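PDB 2P5Z: type VI secretion system component from Escherichia coli O6, which probably forms part of the cell-puncturing spike of the type VI secretion apparatus and resembles the bacteriophage T4 tail proteins gp27 and gp5. Local coordinates for residues 125-130 against 161-166; 378-383 against 459-464; 453-458 against 465-470. All coordinates share one frame; numbering follows the deposited sequence.

Contact 1 (125-130 against 161-166); sequences IYQNQT and REQVMQ
I125 and M165 meet as a non-hydrogen-bonded pair in a two-stranded antiparallel sheet, and their side chains cross obliquely. CG1 of I125, anti to its own carbonyl carbon (chi1 -62°), lies 3.9 Å from CG of M165, while I125 CD1 reaches the methyl end, 4.0 Å from M165 CE. W420 packs against both residues. Further along the same face, the side chains of Q127 and Q163 run side by side and point the same way; Q163 OE1 accepts from the backbone N of W428.

Y126 and V164 point to the other face and exchange both of their backbone hydrogen bonds, Y126 N to V164 O at 2.8 Å and V164 N to Y126 O at 2.9 Å. Beyond the ring of Y126, the amide of Q166 is turned almost coplanar with it, the planes 20° apart. Q166 OE1 sits in the ring plane at the edge, 3.5 Å from Y126 OH. Past the corner at N128, whose N bonds to E162 O, pairing resumes between Q129 and R161.

The face carrying V164 lies against F174 and L178 of helix 171-182. At its polar end, K421 NZ bonds to both Y126 OH and Q166 OE1. Two neutral oxygens thus converge on one lysine, which would help to stabilise its positive charge and would tie this small sheet to the segment carrying K421.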
loop_
_atom_site.group_PDB
_atom_site.type_symbol
_atom_site.label_atom_id
_atom_site.label_comp_id
_atom_site.label_asym_id
_atom_site.label_seq_id
_atom_site.Cartn_x
_atom_site.Cartn_y
_atom_site.Cartn_z
ATOM N N ILE A 125 19.333 19.319 8.345
ATOM C CA ILE A 125 18.672 20.030 9.449
ATOM C C ILE A 125 18.754 21.525 9.165
ATOM O O ILE A 125 19.838 22.078 8.998
ATOM C CB ILE A 125 19.306 19.688 10.827
ATOM C CG1 ILE A 125 19.148 18.205 11.127
ATOM C CG2 ILE A 125 18.670 20.487 11.956
ATOM C CD1 ILE A 125 20.312 17.630 11.878
ATOM N N TYR A 126 17.603 22.169 9.092
ATOM C CA TYR A 126 17.525 23.553 8.673
ATOM C C TYR A 126 17.323 24.316 9.937
ATOM O O TYR A 126 16.565 23.889 10.799
ATOM C CB TYR A 126 16.361 23.785 7.681
ATOM C CG TYR A 126 16.584 23.101 6.339
ATOM C CD1 TYR A 126 16.158 21.785 6.117
ATOM C CD2 TYR A 126 17.248 23.755 5.306
ATOM C CE1 TYR A 126 16.388 21.153 4.914
ATOM C CE2 TYR A 126 17.479 23.128 4.088
ATOM C CZ TYR A 126 17.044 21.833 3.903
ATOM O OH TYR A 126 17.279 21.208 2.703
ATOM N N GLN A 127 18.016 25.444 10.043
ATOM C CA GLN A 127 18.236 26.118 11.312
ATOM C C GLN A 127 17.659 27.532 11.243
ATOM O O GLN A 127 18.082 28.308 10.400
ATOM C CB GLN A 127 19.756 26.125 11.576
ATOM C CG GLN A 127 20.194 26.411 13.000
ATOM C CD GLN A 127 19.913 25.259 13.953
ATOM O OE1 GLN A 127 20.115 24.082 13.614
ATOM N NE2 GLN A 127 19.456 25.595 15.162
ATOM N N ASN A 128 16.690 27.849 12.100
ATOM C CA ASN A 128 16.088 29.211 12.192
ATOM C C ASN A 128 15.454 29.736 10.911
ATOM O O ASN A 128 15.748 30.846 10.465
ATOM C CB ASN A 128 17.063 30.270 12.759
ATOM C CG ASN A 128 17.731 29.820 14.032
ATOM O OD1 ASN A 128 18.961 29.674 14.075
ATOM N ND2 ASN A 128 16.929 29.554 15.073
ATOM N N GLN A 129 14.607 28.926 10.291
ATOM C CA GLN A 129 13.929 29.373 9.090
ATOM C C GLN A 129 12.438 29.263 9.240
ATOM O O GLN A 129 11.940 28.566 10.122
ATOM C CB GLN A 129 14.386 28.578 7.887
ATOM C CG GLN A 129 15.847 28.200 7.861
ATOM C CD GLN A 129 16.713 29.274 7.254
ATOM O OE1 GLN A 129 17.145 29.153 6.117
ATOM N NE2 GLN A 129 16.964 30.340 8.006
ATOM N N THR A 130 11.726 29.988 8.388
ATOM C CA THR A 130 10.297 29.758 8.187
ATOM C C THR A 130 10.165 28.646 7.156
ATOM O O THR A 130 11.132 28.361 6.414
ATOM C CB THR A 130 9.649 30.981 7.595
ATOM O OG1 THR A 130 10.177 31.177 6.273
ATOM C CG2 THR A 130 9.965 32.191 8.444
ATOM N N ARG A 161 11.223 28.638 12.547
ATOM C CA ARG A 161 11.282 27.386 13.268
ATOM C C ARG A 161 12.726 27.208 13.657
ATOM O O ARG A 161 13.621 27.486 12.874
ATOM C CB ARG A 161 10.862 26.232 12.367
ATOM C CG ARG A 161 9.457 26.321 11.822
ATOM C CD ARG A 161 8.508 25.452 12.615
ATOM N NE ARG A 161 7.255 25.258 11.892
ATOM C CZ ARG A 161 7.030 24.267 11.033
ATOM N NH1 ARG A 161 7.974 23.367 10.787
ATOM N NH2 ARG A 161 5.857 24.174 10.424
ATOM N N GLU A 162 12.958 26.744 14.868
ATOM C CA GLU A 162 14.313 26.646 15.350
ATOM C C GLU A 162 15.095 25.616 14.557
ATOM O O GLU A 162 16.109 25.944 13.954
ATOM C CB GLU A 162 14.318 26.309 16.835
ATOM C CG GLU A 162 15.629 26.635 17.497
ATOM C CD GLU A 162 15.953 25.702 18.641
ATOM O OE1 GLU A 162 15.011 25.217 19.318
ATOM O OE2 GLU A 162 17.163 25.462 18.871
ATOM N N GLN A 163 14.616 24.376 14.559
ATOM C CA GLN A 163 15.228 23.300 13.792
ATOM C C GLN A 163 14.160 22.502 13.029
ATOM O O GLN A 163 13.089 22.211 13.559
ATOM C CB GLN A 163 16.018 22.349 14.697
ATOM C CG GLN A 163 17.097 23.009 15.511
ATOM C CD GLN A 163 17.993 22.023 16.221
ATOM O OE1 GLN A 163 19.161 21.869 15.865
ATOM N NE2 GLN A 163 17.461 21.360 17.230
ATOM N N VAL A 164 14.459 22.144 11.782
ATOM C CA VAL A 164 13.540 21.356 10.965
ATOM C C VAL A 164 14.350 20.295 10.257
ATOM O O VAL A 164 15.269 20.616 9.505
ATOM C CB VAL A 164 12.806 22.221 9.917
ATOM C CG1 VAL A 164 12.112 21.334 8.851
ATOM C CG2 VAL A 164 11.782 23.141 10.582
ATOM N N MET A 165 14.027 19.034 10.522
ATOM C CA MET A 165 14.765 17.908 9.944
ATOM C C MET A 165 14.138 17.334 8.649
ATOM O O MET A 165 12.929 17.087 8.577
ATOM C CB MET A 165 14.873 16.781 10.976
ATOM C CG MET A 165 16.069 15.881 10.746
ATOM S SD MET A 165 16.159 14.433 11.824
ATOM C CE MET A 165 17.907 14.404 12.038
ATOM N N GLN A 166 14.973 17.115 7.643
ATOM C CA GLN A 166 14.614 16.305 6.482
ATOM C C GLN A 166 15.380 14.990 6.604
ATOM O O GLN A 166 16.606 14.965 6.525
ATOM C CB GLN A 166 15.001 17.023 5.183
ATOM C CG GLN A 166 14.948 16.169 3.920
ATOM C CD GLN A 166 15.201 16.967 2.638
ATOM O OE1 GLN A 166 15.554 18.148 2.677
ATOM N NE2 GLN A 166 15.030 16.311 1.495
#

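Contact 2 (378-383 against 459-464); sequences IPRPVM and GNPDRP
R380 reaches across to D462 and grips it end-on, with NH1 and NH2 both bonded to the one oxygen OD2. The bonds are 2.9 Å from NH1 to D462 OD2 and 3.0 Å from NH2 to the same atom. OD2 lies in the guanidinium plane, but the carboxylate is turned 75° against that plane: NH2 meets OD2 nearly along its C-O bond, and NH1 comes from above the carboxylate. The side chain gets there extended from CG to NE, with CD anti to CA (chi2 164°).

Beside the salt bridge, apolar side chains pack together. The side chains of M383 and P461 cross at about a right angle, with M383 CE 3.6 Å from P461 CB, and P381 CG stands 4.3 Å from P461 CG. One backbone hydrogen bond joins the segments, M383 N to G459 O at 2.9 Å, in the carbonyl plane and on a lone pair.

The next shell fixes these groups. Residues N460 to R463 form a type I turn, and within it N460 OD1 accepts from D462 N at 3.0 Å, an Asx turn that sets the backbone from which the D462 carboxylate projects. The other carboxylate oxygen, OD1, accepts from M165 N, while R380 NE is paired with E181 OE2 of helix 171-182. V382 packs on A384 of the second subunit.

The chain of 378-383 leads into the first strand of the OB domain and is held here by the turn between the last two modelled strands of that domain. With R380 shared between D462 and E181, a positive charge sits between two acids, probably steadying both as carboxylates and coupling the OB domain to helix 171-182.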
loop_
_atom_site.group_PDB
_atom_site.type_symbol
_atom_site.label_atom_id
_atom_site.label_comp_id
_atom_site.label_asym_id
_atom_site.label_seq_id
_atom_site.Cartn_x
_atom_site.Cartn_y
_atom_site.Cartn_z
ATOM N N ILE A 378 0.652 15.407 3.850
ATOM C CA ILE A 378 1.630 14.343 3.629
ATOM C C ILE A 378 2.160 13.904 4.994
ATOM O O ILE A 378 2.659 14.728 5.762
ATOM C CB ILE A 378 2.801 14.813 2.718
ATOM C CG1 ILE A 378 2.335 14.993 1.276
ATOM C CG2 ILE A 378 3.931 13.814 2.675
ATOM C CD1 ILE A 378 2.090 16.398 0.910
ATOM N N PRO A 379 2.038 12.608 5.313
ATOM C CA PRO A 379 2.444 12.077 6.620
ATOM C C PRO A 379 3.921 12.295 6.934
ATOM O O PRO A 379 4.764 12.290 6.028
ATOM C CB PRO A 379 2.165 10.570 6.495
ATOM C CG PRO A 379 2.097 10.305 5.025
ATOM C CD PRO A 379 1.518 11.555 4.426
ATOM N N ARG A 380 4.219 12.494 8.217
ATOM C CA ARG A 380 5.588 12.678 8.689
ATOM C C ARG A 380 6.355 11.370 8.621
ATOM O O ARG A 380 5.769 10.308 8.777
ATOM C CB ARG A 380 5.567 13.209 10.117
ATOM C CG ARG A 380 5.878 14.672 10.174
ATOM C CD ARG A 380 5.515 15.324 11.485
ATOM N NE ARG A 380 5.704 16.761 11.346
ATOM C CZ ARG A 380 6.851 17.390 11.599
ATOM N NH1 ARG A 380 7.911 16.720 12.032
ATOM N NH2 ARG A 380 6.942 18.701 11.426
ATOM N N PRO A 381 7.663 11.433 8.363
ATOM C CA PRO A 381 8.408 10.181 8.434
ATOM C C PRO A 381 8.470 9.652 9.883
ATOM O O PRO A 381 8.457 10.435 10.855
ATOM C CB PRO A 381 9.796 10.555 7.907
ATOM C CG PRO A 381 9.897 12.013 8.048
ATOM C CD PRO A 381 8.513 12.580 7.998
ATOM N N VAL A 382 8.479 8.331 10.017
ATOM C CA VAL A 382 8.378 7.721 11.324
ATOM C C VAL A 382 9.781 7.320 11.760
ATOM O O VAL A 382 10.448 6.520 11.080
ATOM C CB VAL A 382 7.379 6.543 11.297
ATOM C CG1 VAL A 382 7.445 5.718 12.563
ATOM C CG2 VAL A 382 5.952 7.079 11.091
ATOM N N MET A 383 10.248 7.934 12.852
ATOM C CA MET A 383 11.616 7.715 13.313
ATOM C C MET A 383 11.635 6.599 14.340
ATOM O O MET A 383 11.347 6.816 15.520
ATOM C CB MET A 383 12.230 8.987 13.892
ATOM C CG MET A 383 12.248 10.165 12.927
ATOM S SD MET A 383 13.425 9.971 11.592
ATOM C CE MET A 383 12.585 10.929 10.394
ATOM N N GLY A 459 8.291 9.219 17.537
ATOM C CA GLY A 459 8.723 9.013 16.157
ATOM C C GLY A 459 8.864 10.292 15.349
ATOM O O GLY A 459 9.207 10.250 14.172
ATOM N N ASN A 460 8.593 11.424 15.985
ATOM C CA ASN A 460 8.650 12.729 15.350
ATOM C C ASN A 460 10.093 13.219 15.169
ATOM O O ASN A 460 10.826 13.388 16.147
ATOM C CB ASN A 460 7.858 13.707 16.214
ATOM C CG ASN A 460 7.479 14.974 15.486
ATOM O OD1 ASN A 460 8.245 15.523 14.681
ATOM N ND2 ASN A 460 6.287 15.471 15.791
ATOM N N PRO A 461 10.493 13.493 13.916
ATOM C CA PRO A 461 11.852 13.955 13.588
ATOM C C PRO A 461 12.199 15.319 14.172
ATOM O O PRO A 461 13.376 15.661 14.250
ATOM C CB PRO A 461 11.828 14.057 12.057
ATOM C CG PRO A 461 10.387 14.236 11.715
ATOM C CD PRO A 461 9.659 13.374 12.711
ATOM N N ASP A 462 11.190 16.087 14.570
ATOM C CA ASP A 462 11.417 17.399 15.163
ATOM C C ASP A 462 11.284 17.394 16.691
ATOM O O ASP A 462 11.086 18.434 17.324
ATOM C CB ASP A 462 10.508 18.447 14.521
ATOM C CG ASP A 462 10.804 18.645 13.030
ATOM O OD1 ASP A 462 11.998 18.581 12.614
ATOM O OD2 ASP A 462 9.825 18.856 12.270
ATOM N N ARG A 463 11.415 16.215 17.288
ATOM C CA ARG A 463 11.497 16.128 18.737
ATOM C C ARG A 463 12.664 15.261 19.194
ATOM O O ARG A 463 12.447 14.240 19.847
ATOM C CB ARG A 463 10.217 15.537 19.304
ATOM C CG ARG A 463 9.001 16.422 19.283
ATOM C CD ARG A 463 7.893 15.614 19.897
ATOM N NE ARG A 463 6.696 16.375 20.210
ATOM C CZ ARG A 463 5.669 15.878 20.898
ATOM N NH1 ARG A 463 5.708 14.631 21.350
ATOM N NH2 ARG A 463 4.603 16.630 21.136
ATOM N N PRO A 464 13.907 15.664 18.880
ATOM C CA PRO A 464 14.979 14.757 19.231
ATOM C C PRO A 464 15.499 14.949 20.657
ATOM O O PRO A 464 15.425 16.050 21.222
ATOM C CB PRO A 464 16.068 15.121 18.230
ATOM C CG PRO A 464 15.835 16.549 17.933
ATOM C CD PRO A 464 14.422 16.885 18.240
#

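Contact 3 (453-458 against 465-470); sequences SIAFEE and YIAGVK
A455 and Y465 form a hydrogen-bonded pair in the antiparallel hairpin of strands 451-456 and 464-469, the last two modelled strands of the five-stranded OB-domain sheet.

The backbone bonds come first. A455 N donates to Y465 O at 2.8 Å, and Y465 N returns the bond to A455 O at 2.8 Å. Two residues back, S453 O accepts from A467 N, nearly in line with its carbonyl, and S453 N donates to G468 O, from well above that carbonyl's plane. G468 follows a cis peptide bond and has a positive phi of 139°, a backbone shape that favours glycine.

Apolar contacts fall on both faces. On one, I454 and I466 pair loosely, CD1 to CG1 at 4.3 Å, and both touch V429 of strand 426-429. On the other, A455 CB lies 4.0 Å from A467 CB.

Charges link the trimer: E457 OE2 forms a salt bridge with K470 NZ of the second subunit, and K470 NZ forms the same bridge with E457 of the third, while Y465 packs on T386 of the second.

The aromatic contact is a CH-pi interaction. Y465 CG takes the crowded position between the backbone N and carbonyl carbon (chi1 68°). A455 CB stands over one face of the ring, 4.0 Å from its centroid and offset toward the rim, with CZ its nearest ring atom at 3.6 Å.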
loop_
_atom_site.group_PDB
_atom_site.type_symbol
_atom_site.label_atom_id
_atom_site.label_comp_id
_atom_site.label_asym_id
_atom_site.label_seq_id
_atom_site.Cartn_x
_atom_site.Cartn_y
_atom_site.Cartn_z
ATOM N N SER A 453 23.376 8.543 21.344
ATOM C CA SER A 453 22.254 8.031 20.587
ATOM C C SER A 453 21.128 9.035 20.628
ATOM O O SER A 453 20.737 9.493 21.705
ATOM C CB SER A 453 21.791 6.701 21.151
ATOM O OG SER A 453 22.585 5.664 20.613
ATOM N N ILE A 454 20.622 9.390 19.450
ATOM C CA ILE A 454 19.509 10.325 19.359
ATOM C C ILE A 454 18.179 9.597 19.121
ATOM O O ILE A 454 18.040 8.797 18.187
ATOM C CB ILE A 454 19.754 11.376 18.276
ATOM C CG1 ILE A 454 21.148 11.977 18.446
ATOM C CG2 ILE A 454 18.695 12.463 18.349
ATOM C CD1 ILE A 454 21.265 12.856 19.665
ATOM N N ALA A 455 17.223 9.865 19.999
ATOM C CA ALA A 455 15.908 9.270 19.922
ATOM C C ALA A 455 14.884 10.369 19.688
ATOM O O ALA A 455 15.181 11.544 19.832
ATOM C CB ALA A 455 15.583 8.506 21.202
ATOM N N PHE A 456 13.666 9.975 19.329
ATOM C CA PHE A 456 12.677 10.920 18.843
ATOM C C PHE A 456 11.356 10.649 19.491
ATOM O O PHE A 456 10.830 9.536 19.413
ATOM C CB PHE A 456 12.557 10.813 17.325
ATOM C CG PHE A 456 13.820 11.181 16.598
ATOM C CD1 PHE A 456 14.084 12.492 16.289
ATOM C CD2 PHE A 456 14.754 10.216 16.267
ATOM C CE1 PHE A 456 15.237 12.838 15.630
ATOM C CE2 PHE A 456 15.917 10.562 15.615
ATOM C CZ PHE A 456 16.156 11.882 15.295
ATOM N N GLU A 457 10.834 11.671 20.143
ATOM C CA GLU A 457 9.634 11.530 20.928
ATOM C C GLU A 457 8.440 11.299 19.992
ATOM O O GLU A 457 8.218 12.073 19.062
ATOM C CB GLU A 457 9.462 12.778 21.776
ATOM C CG GLU A 457 8.400 12.675 22.803
ATOM C CD GLU A 457 8.424 13.847 23.741
ATOM O OE1 GLU A 457 8.138 14.983 23.297
ATOM O OE2 GLU A 457 8.733 13.627 24.927
ATOM N N GLU A 458 7.699 10.221 20.257
ATOM C CA GLU A 458 6.690 9.606 19.353
ATOM C C GLU A 458 7.030 9.504 17.854
ATOM O O GLU A 458 6.165 9.670 17.015
ATOM C CB GLU A 458 5.251 10.105 19.606
ATOM C CG GLU A 458 5.029 11.616 19.662
ATOM C CD GLU A 458 3.792 11.991 20.460
ATOM O OE1 GLU A 458 2.708 11.431 20.171
ATOM O OE2 GLU A 458 3.903 12.845 21.372
ATOM N N TYR A 465 16.033 13.877 21.228
ATOM C CA TYR A 465 16.673 13.955 22.521
ATOM C C TYR A 465 17.778 12.916 22.598
ATOM O O TYR A 465 17.826 11.997 21.776
ATOM C CB TYR A 465 15.665 13.819 23.674
ATOM C CG TYR A 465 15.027 12.465 23.799
ATOM C CD1 TYR A 465 13.810 12.186 23.171
ATOM C CD2 TYR A 465 15.625 11.456 24.560
ATOM C CE1 TYR A 465 13.222 10.931 23.284
ATOM C CE2 TYR A 465 15.048 10.204 24.678
ATOM C CZ TYR A 465 13.846 9.949 24.040
ATOM O OH TYR A 465 13.288 8.701 24.158
ATOM N N ILE A 466 18.661 13.065 23.589
ATOM C CA ILE A 466 19.740 12.092 23.834
ATOM C C ILE A 466 19.232 10.923 24.676
ATOM O O ILE A 466 18.655 11.134 25.737
ATOM C CB ILE A 466 20.947 12.760 24.528
ATOM C CG1 ILE A 466 21.333 14.027 23.766
ATOM C CG2 ILE A 466 22.126 11.815 24.601
ATOM C CD1 ILE A 466 22.722 14.522 24.036
ATOM N N ALA A 467 19.439 9.699 24.200
ATOM C CA ALA A 467 18.874 8.534 24.880
ATOM C C ALA A 467 19.615 7.934 26.108
ATOM O O ALA A 467 18.951 7.765 27.125
ATOM C CB ALA A 467 18.381 7.447 23.880
ATOM N N GLY A 468 20.910 7.566 26.076
ATOM C CA GLY A 468 21.745 7.368 24.904
ATOM C C GLY A 468 23.186 7.860 24.915
ATOM O O GLY A 468 23.483 8.848 24.254
ATOM N N VAL A 469 24.095 7.177 25.623
ATOM C CA VAL A 469 25.557 7.393 25.419
ATOM C C VAL A 469 26.265 6.097 24.983
ATOM O O VAL A 469 26.145 5.065 25.644
ATOM C CB VAL A 469 26.287 7.991 26.668
ATOM C CG1 VAL A 469 27.739 8.369 26.327
ATOM C CG2 VAL A 469 25.551 9.204 27.224
ATOM N N LYS A 470 26.999 6.140 23.876
ATOM C CA LYS A 470 27.632 4.919 23.366
ATOM C C LYS A 470 29.030 4.681 23.933
ATOM O O LYS A 470 30.030 4.894 23.248
ATOM C CB LYS A 470 27.665 4.920 21.837
ATOM C CG LYS A 470 26.281 4.994 21.207
ATOM C CD LYS A 470 26.216 4.261 19.870
ATOM C CE LYS A 470 26.917 5.034 18.771
ATOM N NZ LYS A 470 27.005 4.210 17.529
#

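The three centres form a triangle: contact 2 is about 13 Å from contact 1 and about 14 Å from contact 3, and contacts 1 and 3 are about 19 Å apart. D462 joins contacts 1 and 2, because its OD1 lies 2.9 Å from M165 N, a probable hydrogen bond. R463 joins contacts 2 and 3 through salt bridges from its NH1 to E457 and E458. F456 of contact 3 touches both of the others, its CE1 4.2 Å from M165 SD and 3.6 Å from P464 CB. Segment 459-464 supplies most of the loop that joins the two hairpin strands of contact 3. Contacts 2 and 3 also touch the second subunit, tying this region to trimer packing.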